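Local coordinates for bromodomain factor 2 protein (Trypanosoma cruzi, PDB 6NIM), which probably recognises acetylated lysines, as bromodomains do, and would thereby take part in reading chromatin marks in this parasite, at residues 18-23 with 52-57; 30-35 with 98-103; 71-76 with 113-118. One frame throughout, in Å; residues are numbered along the deposited sequence.

The three contacts tie together all four main helices of a bromodomain bundle. Contact 1 joins helix 13-26 to the start of helix 54-62; contact 2 sets the beginning of the loop between them against helix 92-110; contact 3 fastens the tail after helix 92-110 to helix 69-86. Along the chain contacts 1 and 2 interleave, as do 2 and 3, whereas contact 1 closes before contact 3 opens. Centre to centre, contact 1 lies about 9 Å from contact 2 and 13 Å from contact 3, touching both; contacts 2 and 3 are about 15 Å apart. Together they bind the ZA loop and C-terminal tail to the bundle, and contacts 2 and 3 both touch the second subunit.

Contact 1: 18-23 with 52-57; sequences AFVHQL and VDLSTI
Val-20 on helix 13-26 faces the first turn of helix 54-62 and splits its two methyls between Leu-54 and Ile-57. CG1, held anti to the backbone N (chi1 167°), lies 3.7 Å from Leu-54 O and also brushes CD2 of that leucine, the two side chains lying head to tail. The other branch turns to Ile-57, and Val-20 CG2 meets Ile-57 CG2 at 3.8 Å; here one beta-branch rests obliquely on another. One helical turn on comes Leu-23, and it offers less of its tip than of its base: CB is 4.1 Å from Leu-54 CD2, while Leu-54 CD1 reaches the main chain, 3.9 Å from Leu-23 C. Leu-54 is thus wedged between Val-20 and Leu-23, with CD2 touching both. The backbones run close at this point, Val-20 CA and Leu-54 CA being only 6.3 Å apart. Beyond the interface, Asp-53 caps the helix that Leu-54 begins: its OD2 accepts from Thr-56 N, a 3.1 Å bond that arrives from above the carboxylate plane. Trp-24 and Met-79 also pack on Leu-54, while Phe-100 and Val-76 lie against Leu-23, so the cluster is buried on every participating residue. An aliphatic seam of this kind, leading out of an Asp-capped helix start, belongs to the core of the bromodomain four-helix bundle, where the long ZA loop returns to the helices.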
ATOM      1  N   ALA A  18      17.985   5.749 -10.457  1.00 17.17           N
ATOM      2  CA  ALA A  18      17.797   7.109 -11.019  1.00 16.72           C
ATOM      3  C   ALA A  18      16.520   7.685 -10.406  1.00 16.16           C
ATOM      4  O   ALA A  18      16.484   8.876 -10.017  1.00 16.34           O
ATOM      5  CB  ALA A  18      17.714   7.059 -12.524  1.00 16.78           C
ATOM      6  N   PHE A  19      15.492   6.842 -10.323  1.00 16.95           N
ATOM      7  CA  PHE A  19      14.169   7.206  -9.752  1.00 16.92           C
ATOM      8  C   PHE A  19      14.328   7.647  -8.295  1.00 17.52           C
ATOM      9  O   PHE A  19      13.881   8.743  -7.930  1.00 17.35           O
ATOM     10  CB  PHE A  19      13.245   5.998  -9.924  1.00 18.17           C
ATOM     11  CG  PHE A  19      11.950   5.993  -9.160  1.00 17.54           C
ATOM     12  CD1 PHE A  19      11.066   7.064  -9.226  1.00 17.36           C
ATOM     13  CD2 PHE A  19      11.564   4.862  -8.460  1.00 17.23           C
ATOM     14  CE1 PHE A  19       9.843   7.006  -8.572  1.00 18.00           C
ATOM     15  CE2 PHE A  19      10.345   4.822  -7.793  1.00 19.08           C
ATOM     16  CZ  PHE A  19       9.467   5.879  -7.890  1.00 17.32           C
ATOM     17  N   VAL A  20      15.050   6.875  -7.494  1.00 16.78           N
ATOM     18  CA  VAL A  20      15.304   7.191  -6.064  1.00 17.86           C
ATOM     19  C   VAL A  20      16.078   8.509  -5.989  1.00 18.23           C
ATOM     20  O   VAL A  20      15.760   9.318  -5.153  1.00 16.01           O
ATOM     21  CB  VAL A  20      16.028   6.028  -5.367  1.00 17.43           C
ATOM     22  CG1 VAL A  20      16.589   6.431  -4.019  1.00 18.95           C
ATOM     23  CG2 VAL A  20      15.073   4.855  -5.270  1.00 18.70           C
ATOM     24  N   HIS A  21      17.081   8.701  -6.833  1.00 18.99           N
ATOM     25  CA  HIS A  21      17.918   9.924  -6.829  1.00 18.43           C
ATOM     26  C   HIS A  21      17.070  11.160  -7.176  1.00 17.66           C
ATOM     27  O   HIS A  21      17.282  12.228  -6.568  1.00 18.77           O
ATOM     28  CB  HIS A  21      19.134   9.773  -7.763  1.00 20.93           C
ATOM     29  CG  HIS A  21      20.010  10.974  -7.699  1.00 22.98           C
ATOM     30  ND1 HIS A  21      20.090  11.877  -8.735  1.00 27.26           N
ATOM     31  CD2 HIS A  21      20.749  11.466  -6.683  1.00 25.36           C
ATOM     32  CE1 HIS A  21      20.912  12.853  -8.387  1.00 26.86           C
ATOM     33  NE2 HIS A  21      21.299  12.633  -7.106  1.00 27.23           N
ATOM     34  N   GLN A  22      16.139  11.053  -8.120  1.00 17.43           N
ATOM     35  CA  GLN A  22      15.309  12.219  -8.516  1.00 18.24           C
ATOM     36  C   GLN A  22      14.451  12.602  -7.311  1.00 16.94           C
ATOM     37  O   GLN A  22      14.313  13.796  -7.050  1.00 18.03           O
ATOM     38  CB  GLN A  22      14.402  11.909  -9.708  1.00 19.12           C
ATOM     39  CG  GLN A  22      15.116  11.773 -11.046  1.00 22.40           C
ATOM     40  CD  GLN A  22      15.754  13.051 -11.543  1.00 27.05           C
ATOM     41  OE1 GLN A  22      15.122  14.100 -11.599  1.00 28.99           O
ATOM     42  NE2 GLN A  22      17.006  12.968 -11.975  1.00 27.00           N
ATOM     43  N   LEU A  23      13.900  11.600  -6.598  1.00 17.24           N
ATOM     44  CA  LEU A  23      13.045  11.832  -5.406  1.00 15.72           C
ATOM     45  C   LEU A  23      13.896  12.454  -4.298  1.00 17.22           C
ATOM     46  O   LEU A  23      13.394  13.328  -3.586  1.00 17.97           O
ATOM     47  CB  LEU A  23      12.399  10.513  -4.952  1.00 16.59           C
ATOM     48  CG  LEU A  23      11.377   9.911  -5.921  1.00 16.31           C
ATOM     49  CD1 LEU A  23      10.866   8.597  -5.373  1.00 18.05           C
ATOM     50  CD2 LEU A  23      10.201  10.853  -6.213  1.00 17.35           C
ATOM     51  N   VAL A  52      10.110   2.867   5.916  1.00 22.96           N
ATOM     52  CA  VAL A  52      11.002   2.783   4.732  1.00 22.78           C
ATOM     53  C   VAL A  52      11.383   4.215   4.369  1.00 21.38           C
ATOM     54  O   VAL A  52      10.579   5.155   4.606  1.00 22.25           O
ATOM     55  CB  VAL A  52      10.336   2.007   3.584  1.00 25.79           C
ATOM     56  CG1 VAL A  52       9.034   2.643   3.153  1.00 23.52           C
ATOM     57  CG2 VAL A  52      11.267   1.827   2.389  1.00 28.71           C
ATOM     58  N   ASP A  53      12.568   4.387   3.815  1.00 19.98           N
ATOM     59  CA  ASP A  53      13.123   5.720   3.478  1.00 18.37           C
ATOM     60  C   ASP A  53      13.968   5.527   2.204  1.00 17.56           C
ATOM     61  O   ASP A  53      14.227   4.347   1.854  1.00 17.20           O
ATOM     62  CB  ASP A  53      13.943   6.281   4.624  1.00 19.85           C
ATOM     63  CG  ASP A  53      15.138   5.381   4.842  1.00 21.19           C
ATOM     64  OD1 ASP A  53      14.935   4.303   5.454  1.00 19.97           O
ATOM     65  OD2 ASP A  53      16.183   5.707   4.280  1.00 21.95           O
ATOM     66  N   LEU A  54      14.340   6.617   1.520  1.00 17.51           N
ATOM     67  CA  LEU A  54      15.072   6.556   0.227  1.00 16.76           C
ATOM     68  C   LEU A  54      16.441   5.870   0.392  1.00 17.82           C
ATOM     69  O   LEU A  54      16.841   5.167  -0.551  1.00 18.19           O
ATOM     70  CB  LEU A  54      15.229   7.960  -0.358  1.00 16.63           C
ATOM     71  CG  LEU A  54      13.915   8.615  -0.827  1.00 17.43           C
ATOM     72  CD1 LEU A  54      14.180  10.070  -1.205  1.00 18.66           C
ATOM     73  CD2 LEU A  54      13.304   7.834  -1.977  1.00 18.70           C
ATOM     74  N   SER A  55      17.131   6.046   1.520  1.00 18.64           N
ATOM     75  CA  SER A  55      18.467   5.420   1.740  1.00 19.95           C
ATOM     76  C   SER A  55      18.282   3.910   1.806  1.00 20.07           C
ATOM     77  O   SER A  55      19.022   3.161   1.131  1.00 20.71           O
ATOM     78  CB  SER A  55      19.176   5.951   2.969  1.00 19.77           C
ATOM     79  OG  SER A  55      19.648   7.256   2.728  1.00 21.12           O
ATOM     80  N   THR A  56      17.272   3.456   2.530  1.00 20.65           N
ATOM     81  CA  THR A  56      16.952   2.020   2.707  1.00 20.70           C
ATOM     82  C   THR A  56      16.545   1.450   1.342  1.00 21.13           C
ATOM     83  O   THR A  56      16.958   0.301   0.993  1.00 20.18           O
ATOM     84  CB  THR A  56      15.856   1.800   3.765  1.00 22.44           C
ATOM     85  OG1 THR A  56      16.333   2.288   5.027  1.00 22.67           O
ATOM     86  CG2 THR A  56      15.467   0.340   3.883  1.00 24.41           C
ATOM     87  N   ILE A  57      15.703   2.170   0.583  1.00 19.55           N
ATOM     88  CA  ILE A  57      15.268   1.661  -0.741  1.00 19.10           C
ATOM     89  C   ILE A  57      16.490   1.579  -1.688  1.00 20.07           C
ATOM     90  O   ILE A  57      16.604   0.591  -2.421  1.00 19.42           O
ATOM     91  CB  ILE A  57      14.142   2.543  -1.307  1.00 18.95           C
ATOM     92  CG1 ILE A  57      12.857   2.415  -0.470  1.00 18.33           C
ATOM     93  CG2 ILE A  57      13.924   2.197  -2.773  1.00 18.15           C
ATOM     94  CD1 ILE A  57      11.830   3.494  -0.757  1.00 18.34           C
TER

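Contact 2: 30-35 with 98-103; sequences KMFHHP and LSFRSI. With SO4 (sulfate ion), chain D.
Phe-32 and Phe-100 join the start of the bromodomain ZA loop to helix 92-110 through an oblique pair of rings. The ring centroids are 4.9 Å apart and the planes make 41°. Phe-32 CG, beside its backbone N and anti to the carbonyl carbon (chi1 -62°), directs the ring at Phe-100, sliding its CD2-CE2 side over one face, away from the centre toward the rim; Phe-32 CE2 comes within 3.5 Å of Phe-100 CD2. Met-31 CG lies over the centre of a face of the Phe-32 ring, and Met-79 and Ala-83 of helix 69-86 add further packing. The loop backbone is held in turn by Asp-27, whose carboxylate oxygens accept from the N atoms of Met-31 and Phe-32. The next residue faces elsewhere: the His-33 ring stacks on Trp-24 and gives NE2 to the Trp-24 carbonyl, which fixes its rotation. With its other nitrogen also donating, His-33 is probably protonated, a state that an anion nearby would favour. That anion is a sulfate, probably from the crystallisation liquor, at the edges of both histidine rings. His-34 NE2 bonds weakly to sulfate O2, the same oxygen that His-33 ND1 holds at 2.7 Å with an N-H...O angle of 154°.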
ATOM      1  N   LYS A  30      14.049  17.128   3.235  1.00 23.35           N
ATOM      2  CA  LYS A  30      14.908  15.962   3.556  1.00 23.36           C
ATOM      3  C   LYS A  30      14.185  14.993   4.509  1.00 24.49           C
ATOM      4  O   LYS A  30      14.833  14.342   5.363  1.00 25.43           O
ATOM      5  CB  LYS A  30      16.227  16.476   4.131  1.00 27.02           C
ATOM      6  CG  LYS A  30      16.948  17.469   3.240  1.00 28.31           C
ATOM      7  CD  LYS A  30      18.344  17.771   3.752  1.00 33.27           C
ATOM      8  CE  LYS A  30      18.952  18.956   3.042  1.00 37.65           C
ATOM      9  NZ  LYS A  30      19.180  18.659   1.612  1.00 40.96           N
ATOM     10  N   MET A  31      12.868  14.877   4.372  1.00 21.07           N
ATOM     11  CA  MET A  31      12.029  14.108   5.314  1.00 21.09           C
ATOM     12  C   MET A  31      12.015  12.624   4.913  1.00 19.12           C
ATOM     13  O   MET A  31      11.531  11.791   5.689  1.00 18.58           O
ATOM     14  CB  MET A  31      10.609  14.686   5.326  1.00 20.82           C
ATOM     15  CG  MET A  31       9.919  14.587   3.998  1.00 19.68           C
ATOM     16  SD  MET A  31       8.263  15.324   4.009  1.00 19.29           S
ATOM     17  CE  MET A  31       7.350  14.087   4.935  1.00 21.54           C
ATOM     18  N   PHE A  32      12.555  12.291   3.741  1.00 18.67           N
ATOM     19  CA  PHE A  32      12.569  10.913   3.195  1.00 19.33           C
ATOM     20  C   PHE A  32      14.011  10.390   3.041  1.00 20.80           C
ATOM     21  O   PHE A  32      14.185   9.278   2.527  1.00 18.78           O
ATOM     22  CB  PHE A  32      11.886  10.885   1.825  1.00 18.32           C
ATOM     23  CG  PHE A  32      10.429  11.272   1.785  1.00 18.76           C
ATOM     24  CD1 PHE A  32       9.488  10.643   2.591  1.00 18.95           C
ATOM     25  CD2 PHE A  32      10.002  12.273   0.922  1.00 18.61           C
ATOM     26  CE1 PHE A  32       8.151  10.993   2.525  1.00 19.01           C
ATOM     27  CE2 PHE A  32       8.659  12.609   0.846  1.00 19.01           C
ATOM     28  CZ  PHE A  32       7.741  11.977   1.647  1.00 18.54           C
ATOM     29  N   HIS A  33      15.027  11.153   3.438  1.00 20.71           N
ATOM     30  CA  HIS A  33      16.428  10.768   3.138  1.00 21.37           C
ATOM     31  C   HIS A  33      16.847   9.571   3.998  1.00 22.09           C
ATOM     32  O   HIS A  33      17.645   8.767   3.509  1.00 24.99           O
ATOM     33  CB  HIS A  33      17.400  11.952   3.248  1.00 22.12           C
ATOM     34  CG  HIS A  33      17.349  12.900   2.105  1.00 22.07           C
ATOM     35  ND1 HIS A  33      18.223  13.971   1.999  1.00 21.98           N
ATOM     36  CD2 HIS A  33      16.521  12.976   1.041  1.00 22.04           C
ATOM     37  CE1 HIS A  33      17.933  14.669   0.922  1.00 21.86           C
ATOM     38  NE2 HIS A  33      16.901  14.068   0.306  1.00 21.85           N
ATOM     39  N   HIS A  34      16.409   9.496   5.257  1.00 22.52           N
ATOM     40  CA  HIS A  34      16.978   8.564   6.266  1.00 24.90           C
ATOM     41  C   HIS A  34      15.874   7.939   7.103  1.00 23.70           C
ATOM     42  O   HIS A  34      14.799   8.521   7.241  1.00 20.84           O
ATOM     43  CB  HIS A  34      18.014   9.303   7.127  1.00 25.39           C
ATOM     44  CG  HIS A  34      19.167   9.792   6.316  1.00 27.26           C
ATOM     45  ND1 HIS A  34      20.134   8.934   5.795  1.00 29.50           N
ATOM     46  CD2 HIS A  34      19.513  11.035   5.934  1.00 28.34           C
ATOM     47  CE1 HIS A  34      20.998   9.640   5.095  1.00 27.55           C
ATOM     48  NE2 HIS A  34      20.654  10.928   5.184  1.00 29.20           N
ATOM     49  N   PRO A  35      16.104   6.735   7.673  1.00 24.65           N
ATOM     50  CA  PRO A  35      15.179   6.135   8.632  1.00 24.22           C
ATOM     51  C   PRO A  35      14.864   7.082   9.794  1.00 24.55           C
ATOM     52  O   PRO A  35      15.721   7.835  10.226  1.00 24.43           O
ATOM     53  CB  PRO A  35      15.923   4.895   9.176  1.00 25.74           C
ATOM     54  CG  PRO A  35      16.957   4.589   8.127  1.00 25.91           C
ATOM     55  CD  PRO A  35      17.305   5.896   7.468  1.00 24.92           C
ATOM     56  N   LEU A  98       1.916  14.947   0.248  1.00 15.84           N
ATOM     57  CA  LEU A  98       0.790  15.041  -0.731  1.00 16.75           C
ATOM     58  C   LEU A  98       1.351  15.245  -2.126  1.00 16.51           C
ATOM     59  O   LEU A  98       0.899  14.593  -3.070  1.00 16.78           O
ATOM     60  CB  LEU A  98      -0.136  16.211  -0.391  1.00 17.39           C
ATOM     61  CG  LEU A  98      -1.197  16.016   0.687  1.00 19.47           C
ATOM     62  CD1 LEU A  98      -1.975  17.318   0.835  1.00 20.43           C
ATOM     63  CD2 LEU A  98      -2.156  14.866   0.357  1.00 19.02           C
ATOM     64  N   SER A  99       2.322  16.160  -2.237  1.00 15.86           N
ATOM     65  CA  SER A  99       2.979  16.496  -3.513  1.00 16.59           C
ATOM     66  C   SER A  99       3.648  15.219  -4.039  1.00 15.52           C
ATOM     67  O   SER A  99       3.479  14.858  -5.227  1.00 15.26           O
ATOM     68  CB  SER A  99       3.947  17.629  -3.311  1.00 16.46           C
ATOM     69  OG  SER A  99       4.750  17.747  -4.449  1.00 17.72           O
ATOM     70  N   PHE A 100       4.404  14.544  -3.180  1.00 16.82           N
ATOM     71  CA  PHE A 100       5.129  13.314  -3.581  1.00 15.51           C
ATOM     72  C   PHE A 100       4.127  12.247  -4.051  1.00 16.28           C
ATOM     73  O   PHE A 100       4.388  11.593  -5.095  1.00 14.41           O
ATOM     74  CB  PHE A 100       6.035  12.793  -2.461  1.00 16.73           C
ATOM     75  CG  PHE A 100       7.464  13.272  -2.563  1.00 15.81           C
ATOM     76  CD1 PHE A 100       7.751  14.624  -2.660  1.00 19.04           C
ATOM     77  CD2 PHE A 100       8.524  12.371  -2.595  1.00 18.00           C
ATOM     78  CE1 PHE A 100       9.061  15.076  -2.792  1.00 18.67           C
ATOM     79  CE2 PHE A 100       9.827  12.827  -2.722  1.00 18.33           C
ATOM     80  CZ  PHE A 100      10.098  14.182  -2.795  1.00 18.94           C
ATOM     81  N   ARG A 101       3.032  12.040  -3.319  1.00 14.98           N
ATOM     82  CA  ARG A 101       2.014  11.056  -3.780  1.00 15.93           C
ATOM     83  C   ARG A 101       1.582  11.410  -5.209  1.00 15.43           C
ATOM     84  O   ARG A 101       1.393  10.519  -6.029  1.00 16.86           O
ATOM     85  CB  ARG A 101       0.793  11.002  -2.871  1.00 15.19           C
ATOM     86  CG  ARG A 101      -0.182   9.925  -3.314  1.00 17.27           C
ATOM     87  CD  ARG A 101      -1.304   9.742  -2.320  1.00 18.28           C
ATOM     88  NE  ARG A 101      -2.082   8.601  -2.770  1.00 18.76           N
ATOM     89  CZ  ARG A 101      -3.069   8.033  -2.093  1.00 20.57           C
ATOM     90  NH1 ARG A 101      -3.430   8.510  -0.911  1.00 20.04           N
ATOM     91  NH2 ARG A 101      -3.712   7.004  -2.632  1.00 21.22           N
ATOM     92  N   SER A 102       1.439  12.693  -5.525  1.00 17.31           N
ATOM     93  CA  SER A 102       0.904  13.124  -6.835  1.00 16.82           C
ATOM     94  C   SER A 102       1.955  13.085  -7.950  1.00 18.23           C
ATOM     95  O   SER A 102       1.520  13.070  -9.109  1.00 15.96           O
ATOM     96  CB  SER A 102       0.323  14.506  -6.727  1.00 20.24           C
ATOM     97  OG  SER A 102       1.376  15.458  -6.737  1.00 21.98           O
ATOM     98  N   ILE A 103       3.264  13.093  -7.654  1.00 15.89           N
ATOM     99  CA  ILE A 103       4.314  13.145  -8.715  1.00 17.00           C
ATOM    100  C   ILE A 103       5.173  11.868  -8.773  1.00 16.73           C
ATOM    101  O   ILE A 103       5.927  11.754  -9.751  1.00 15.90           O
ATOM    102  CB  ILE A 103       5.222  14.377  -8.546  1.00 17.30           C
ATOM    103  CG1 ILE A 103       6.094  14.278  -7.296  1.00 19.06           C
ATOM    104  CG2 ILE A 103       4.419  15.656  -8.537  1.00 17.83           C
ATOM    105  CD1 ILE A 103       7.279  15.242  -7.323  1.00 20.57           C
TER
HETATM  106  S   SO4 D 202      21.125  14.662   3.854  1.00 56.31           S
HETATM  107  O1  SO4 D 202      22.259  13.786   3.823  1.00 57.02           O
HETATM  108  O2  SO4 D 202      19.938  13.894   4.122  1.00 49.11           O
HETATM  109  O3  SO4 D 202      20.994  15.334   2.569  1.00 57.11           O
HETATM  110  O4  SO4 D 202      21.290  15.641   4.895  1.00 52.42           O

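Contact 3: 71-76 with 113-118; sequences DVQNAV and LSVDDD
Leu-113 and Gln-73 meet at the point where the chain, having left the last helix of the bromodomain bundle, passes across helix 69-86. The base of the leucine does the touching: CB lies 4.0 Å from Gln-73 NE2, and the two side chains run antiparallel, while Arg-15 and Phe-19 of helix 13-26 also pack against Leu-113. Ser-114 contributes its backbone. Its carbonyl O accepts from Gln-73 NE2 at 2.9 Å, a nearly straight bond (N-H...O 175°) in which the oxygen lies in the plane of the glutamine amide, although the N-H comes in tilted 25° from the carbonyl plane. Extended beyond CG (chi2 175°), the glutamine carries its amide across from the helix to the tail. Val-115 stands roughly perpendicular to the Gln-73 side chain, and its CG1 rests 3.5 Å from Gln-73 OE1; on the neighbouring helix Arg-109 touches this valine as well. At Asp-116 a water links the two segments: it donates to Gln-73 OE1 at 2.6 Å and accepts from Asp-116 N at 2.9 Å. Opposite ends of the amide therefore do different work, with NE2 gripping the tail directly and OE1 serving it through the water. Such a two-ended hold should fix the amide's rotation and gives each polar atom of this buried glutamine a partner. Further along, Asp-117 forms a salt bridge with Arg-109. The tail then runs on into the dimer interface, where Asp-118 OD2 accepts a hydrogen bond from NE2 of His-94 of the second subunit.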
ATOM      1  N   ASP A  71       8.002  -3.441  -7.264  1.00 23.35           N
ATOM      2  CA  ASP A  71       8.333  -3.548  -5.821  1.00 24.87           C
ATOM      3  C   ASP A  71       9.019  -2.263  -5.348  1.00 21.90           C
ATOM      4  O   ASP A  71       8.755  -1.833  -4.198  1.00 20.11           O
ATOM      5  CB  ASP A  71       9.243  -4.731  -5.527  1.00 26.46           C
ATOM      6  CG  ASP A  71       8.578  -6.082  -5.757  1.00 32.39           C
ATOM      7  OD1 ASP A  71       7.340  -6.148  -5.663  1.00 32.11           O
ATOM      8  OD2 ASP A  71       9.322  -7.052  -6.025  1.00 36.97           O
ATOM      9  N   VAL A  72       9.872  -1.673  -6.188  1.00 19.74           N
ATOM     10  CA  VAL A  72      10.572  -0.409  -5.819  1.00 18.65           C
ATOM     11  C   VAL A  72       9.542   0.725  -5.755  1.00 17.89           C
ATOM     12  O   VAL A  72       9.542   1.503  -4.786  1.00 18.54           O
ATOM     13  CB  VAL A  72      11.720  -0.108  -6.796  1.00 17.51           C
ATOM     14  CG1 VAL A  72      12.317   1.251  -6.526  1.00 19.58           C
ATOM     15  CG2 VAL A  72      12.775  -1.200  -6.696  1.00 20.09           C
ATOM     16  N   GLN A  73       8.647   0.784  -6.740  1.00 18.58           N
ATOM     17  CA  GLN A  73       7.586   1.823  -6.759  1.00 18.75           C
ATOM     18  C   GLN A  73       6.684   1.676  -5.532  1.00 17.86           C
ATOM     19  O   GLN A  73       6.351   2.691  -4.936  1.00 18.41           O
ATOM     20  CB  GLN A  73       6.781   1.761  -8.049  1.00 19.34           C
ATOM     21  CG  GLN A  73       7.626   2.162  -9.230  1.00 21.03           C
ATOM     22  CD  GLN A  73       6.899   1.991 -10.526  1.00 25.20           C
ATOM     23  OE1 GLN A  73       5.704   2.281 -10.621  1.00 26.58           O
ATOM     24  NE2 GLN A  73       7.656   1.589 -11.535  1.00 22.55           N
ATOM     25  N   ASN A  74       6.349   0.447  -5.151  1.00 20.38           N
ATOM     26  CA  ASN A  74       5.483   0.148  -3.981  1.00 21.33           C
ATOM     27  C   ASN A  74       6.209   0.561  -2.692  1.00 19.54           C
ATOM     28  O   ASN A  74       5.537   1.033  -1.777  1.00 18.66           O
ATOM     29  CB  ASN A  74       5.025  -1.313  -4.047  1.00 24.00           C
ATOM     30  CG  ASN A  74       4.037  -1.523  -5.184  1.00 31.05           C
ATOM     31  OD1 ASN A  74       3.460  -0.567  -5.726  1.00 36.42           O
ATOM     32  ND2 ASN A  74       3.825  -2.765  -5.572  1.00 30.83           N
ATOM     33  N   ALA A  75       7.533   0.404  -2.609  1.00 18.91           N
ATOM     34  CA  ALA A  75       8.349   0.813  -1.443  1.00 18.33           C
ATOM     35  C   ALA A  75       8.317   2.336  -1.325  1.00 18.01           C
ATOM     36  O   ALA A  75       8.101   2.868  -0.233  1.00 18.24           O
ATOM     37  CB  ALA A  75       9.763   0.298  -1.559  1.00 19.31           C
ATOM     38  N   VAL A  76       8.453   3.025  -2.447  1.00 17.35           N
ATOM     39  CA  VAL A  76       8.350   4.506  -2.447  1.00 16.90           C
ATOM     40  C   VAL A  76       6.926   4.906  -2.032  1.00 16.94           C
ATOM     41  O   VAL A  76       6.752   5.829  -1.193  1.00 17.19           O
ATOM     42  CB  VAL A  76       8.711   5.054  -3.837  1.00 16.83           C
ATOM     43  CG1 VAL A  76       8.306   6.507  -3.984  1.00 17.24           C
ATOM     44  CG2 VAL A  76      10.186   4.866  -4.122  1.00 16.65           C
ATOM     45  N   LEU A 113      10.837   4.121 -16.319  1.00 17.42           N
ATOM     46  CA  LEU A 113      10.179   2.977 -15.661  1.00 19.04           C
ATOM     47  C   LEU A 113       8.747   2.870 -16.155  1.00 20.67           C
ATOM     48  O   LEU A 113       8.104   3.920 -16.373  1.00 19.74           O
ATOM     49  CB  LEU A 113      10.205   3.179 -14.147  1.00 19.58           C
ATOM     50  CG  LEU A 113      11.593   3.074 -13.521  1.00 19.82           C
ATOM     51  CD1 LEU A 113      11.563   3.528 -12.090  1.00 20.36           C
ATOM     52  CD2 LEU A 113      12.097   1.645 -13.594  1.00 19.84           C
ATOM     53  N   SER A 114       8.235   1.650 -16.212  1.00 19.75           N
ATOM     54  CA  SER A 114       6.801   1.416 -16.516  1.00 22.52           C
ATOM     55  C   SER A 114       6.026   1.577 -15.209  1.00 21.04           C
ATOM     56  O   SER A 114       6.564   1.168 -14.184  1.00 22.35           O
ATOM     57  CB  SER A 114       6.602   0.056 -17.101  1.00 24.62           C
ATOM     58  OG  SER A 114       7.111   0.071 -18.419  1.00 30.71           O
ATOM     59  N   VAL A 115       4.797   2.073 -15.273  1.00 20.65           N
ATOM     60  CA  VAL A 115       3.948   2.210 -14.054  1.00 22.89           C
ATOM     61  C   VAL A 115       2.605   1.513 -14.315  1.00 22.85           C
ATOM     62  O   VAL A 115       2.168   1.419 -15.491  1.00 23.04           O
ATOM     63  CB  VAL A 115       3.786   3.675 -13.625  1.00 22.31           C
ATOM     64  CG1 VAL A 115       5.131   4.359 -13.410  1.00 21.68           C
ATOM     65  CG2 VAL A 115       2.928   4.462 -14.582  1.00 25.24           C
ATOM     66  N   ASP A 116       1.976   1.063 -13.245  1.00 21.83           N
ATOM     67  CA  ASP A 116       0.602   0.487 -13.292  1.00 22.08           C
ATOM     68  C   ASP A 116      -0.322   1.513 -12.630  1.00 21.47           C
ATOM     69  O   ASP A 116      -0.480   1.485 -11.409  1.00 22.45           O
ATOM     70  CB  ASP A 116       0.638  -0.896 -12.638  1.00 23.57           C
ATOM     71  CG  ASP A 116      -0.669  -1.647 -12.736  1.00 25.04           C
ATOM     72  OD1 ASP A 116      -1.726  -0.990 -12.953  1.00 21.63           O
ATOM     73  OD2 ASP A 116      -0.606  -2.864 -12.617  1.00 25.56           O
ATOM     74  N   ASP A 117      -0.857   2.444 -13.406  1.00 23.59           N
ATOM     75  CA  ASP A 117      -1.649   3.573 -12.858  1.00 24.16           C
ATOM     76  C   ASP A 117      -2.846   3.054 -12.048  1.00 21.99           C
ATOM     77  O   ASP A 117      -3.105   3.608 -10.968  1.00 20.90           O
ATOM     78  CB  ASP A 117      -2.115   4.517 -13.964  1.00 28.31           C
ATOM     79  CG  ASP A 117      -1.008   5.474 -14.348  1.00 30.47           C
ATOM     80  OD1 ASP A 117      -0.417   6.068 -13.429  1.00 31.53           O
ATOM     81  OD2 ASP A 117      -0.694   5.527 -15.530  1.00 34.67           O
ATOM     82  N   ASP A 118      -3.554   2.046 -12.534  1.00 20.34           N
ATOM     83  CA  ASP A 118      -4.753   1.529 -11.808  1.00 21.13           C
ATOM     84  C   ASP A 118      -4.346   0.978 -10.439  1.00 19.37           C
ATOM     85  O   ASP A 118      -5.127   1.173  -9.471  1.00 18.73           O
ATOM     86  CB  ASP A 118      -5.509   0.461 -12.601  1.00 21.35           C
ATOM     87  CG  ASP A 118      -6.357   0.996 -13.736  1.00 22.83           C
ATOM     88  OD1 ASP A 118      -6.479   2.238 -13.859  1.00 22.46           O
ATOM     89  OD2 ASP A 118      -6.883   0.170 -14.481  1.00 24.57           O
TER
HETATM   90  O   HOH W   1       3.295   1.341 -10.664  1.00 33.78           O